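PDB 5CVI: SloR from Streptococcus mutans, which regulates transcription in response to manganese as a homodimeric, metal-binding member of the DtxR/MntR family, probably by binding DNA. Local coordinates for the zinc ion site. Residues are numbered along the deposited sequence; one frame, centred on the assembly and turned at random.

The zinc ion site. Residues 4, 7, 10, 72, 76, 99, 102-103. With ZN (zinc ion), chain B.
The primary metal site of this DtxR-family regulator lies where the N-terminal helix 5-15 of the DNA-binding domain meets the end of helix 94-101 and the loop after it, in the metal-binding and dimerisation domain. Zinc occupies it here, in a protein that responds to manganese. Asp7 reaches in from the DNA-binding side with CG anti to its carbonyl carbon (chi1 -81°) and binds through OD1 at 2.0 Å from ZN, its other carboxylate oxygen turned away. Glu99, on helix 94-101, has CG anti to the backbone N and a chain bent at chi2 (51°), which brings OE2 to 1.9 Å from ZN. Its OE1, at 3.0 Å from ZN, is at best a loose ligand. Glu102 starts from the crowded position between backbone N and carbonyl carbon, then runs extended to place OE2 on the metal. His103 adds NE2, 2.0 Å from ZN; the amide carbon of Asn4 lies over the rim of one ring face and CG of Glu102 over the rim of the other. The arrangement is irregular, with 133° between Glu102 OE2 and Asp7 OD1, and further ligands such as water may be unseen. Because Asp7 comes from helix 5-15 while Glu99, Glu102 and His103 come from the other domain, the zinc bridges the two, which probably fixes their relative orientation. Lys10, one turn beyond Asp7, brings its ammonium to two of the metal-binding carboxylates and would offset part of their negative charge: a salt bridge with a weak hydrogen bond reaches Glu99 OE1, while NZ meets the syn lone pair of Glu102 OE2 at 3.1 Å, on the same oxygen that binds the zinc.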
# COMPACT_ATOMS: atom_id res chain seq x y z
N ASN A 4 -10.09 6.88 10.57
CA ASN A 4 -11.12 7.61 9.82
C ASN A 4 -12.52 7.05 10.08
O ASN A 4 -12.69 6.08 10.82
CB ASN A 4 -10.82 7.60 8.33
CG ASN A 4 -10.78 6.21 7.74
OD1 ASN A 4 -10.48 5.24 8.44
ND2 ASN A 4 -11.09 6.10 6.45
N ASP A 7 -13.40 3.32 9.72
CA ASP A 7 -12.99 2.43 10.80
C ASP A 7 -14.13 2.20 11.78
O ASP A 7 -14.29 1.11 12.33
CB ASP A 7 -11.77 2.99 11.52
CG ASP A 7 -10.48 2.69 10.80
OD1 ASP A 7 -10.44 1.68 10.06
OD2 ASP A 7 -9.50 3.45 10.97
N LYS A 10 -16.57 -0.64 10.76
CA LYS A 10 -16.12 -1.99 11.09
C LYS A 10 -16.37 -2.30 12.57
O LYS A 10 -16.59 -3.46 12.93
CB LYS A 10 -14.64 -2.18 10.74
CG LYS A 10 -14.34 -2.05 9.25
CD LYS A 10 -12.93 -2.53 8.93
CE LYS A 10 -11.88 -1.71 9.66
NZ LYS A 10 -10.51 -2.28 9.49
N LEU A 72 -14.16 -2.99 2.84
CA LEU A 72 -13.05 -2.77 3.77
C LEU A 72 -12.47 -4.09 4.26
O LEU A 72 -11.25 -4.26 4.28
CB LEU A 72 -13.48 -1.91 4.95
CG LEU A 72 -13.09 -0.43 4.88
CD1 LEU A 72 -12.36 -0.01 6.15
CD2 LEU A 72 -12.23 -0.16 3.66
N HIS A 76 -8.69 -5.48 3.65
CA HIS A 76 -7.93 -5.82 4.85
C HIS A 76 -7.45 -7.27 4.81
O HIS A 76 -6.28 -7.54 5.09
CB HIS A 76 -8.79 -5.59 6.09
CG HIS A 76 -8.00 -5.53 7.36
ND1 HIS A 76 -7.34 -4.39 7.77
CD2 HIS A 76 -7.78 -6.46 8.32
CE1 HIS A 76 -6.73 -4.63 8.92
NE2 HIS A 76 -6.99 -5.87 9.28
N GLU A 99 -3.96 -2.14 8.07
CA GLU A 99 -4.86 -1.04 8.41
C GLU A 99 -4.56 0.19 7.56
O GLU A 99 -5.47 0.84 7.05
CB GLU A 99 -4.73 -0.71 9.90
CG GLU A 99 -5.60 0.43 10.36
CD GLU A 99 -7.04 0.25 9.94
OE1 GLU A 99 -7.52 -0.91 9.93
OE2 GLU A 99 -7.70 1.26 9.62
N GLU A 102 -5.30 -0.56 3.57
CA GLU A 102 -6.70 -0.67 3.16
C GLU A 102 -7.29 0.71 2.85
O GLU A 102 -8.31 0.83 2.17
CB GLU A 102 -7.54 -1.37 4.23
CG GLU A 102 -7.89 -0.50 5.43
CD GLU A 102 -8.82 -1.18 6.42
OE1 GLU A 102 -9.03 -2.41 6.31
OE2 GLU A 102 -9.35 -0.49 7.31
N HIS A 103 -6.64 1.76 3.36
CA HIS A 103 -7.10 3.12 3.14
C HIS A 103 -6.28 3.84 2.07
O HIS A 103 -6.51 5.01 1.79
CB HIS A 103 -7.07 3.92 4.44
CG HIS A 103 -8.04 3.43 5.46
ND1 HIS A 103 -9.41 3.43 5.26
CD2 HIS A 103 -7.85 2.92 6.70
CE1 HIS A 103 -10.01 2.94 6.33
NE2 HIS A 103 -9.08 2.63 7.22
ZN ZN B . -9.30 1.09 8.52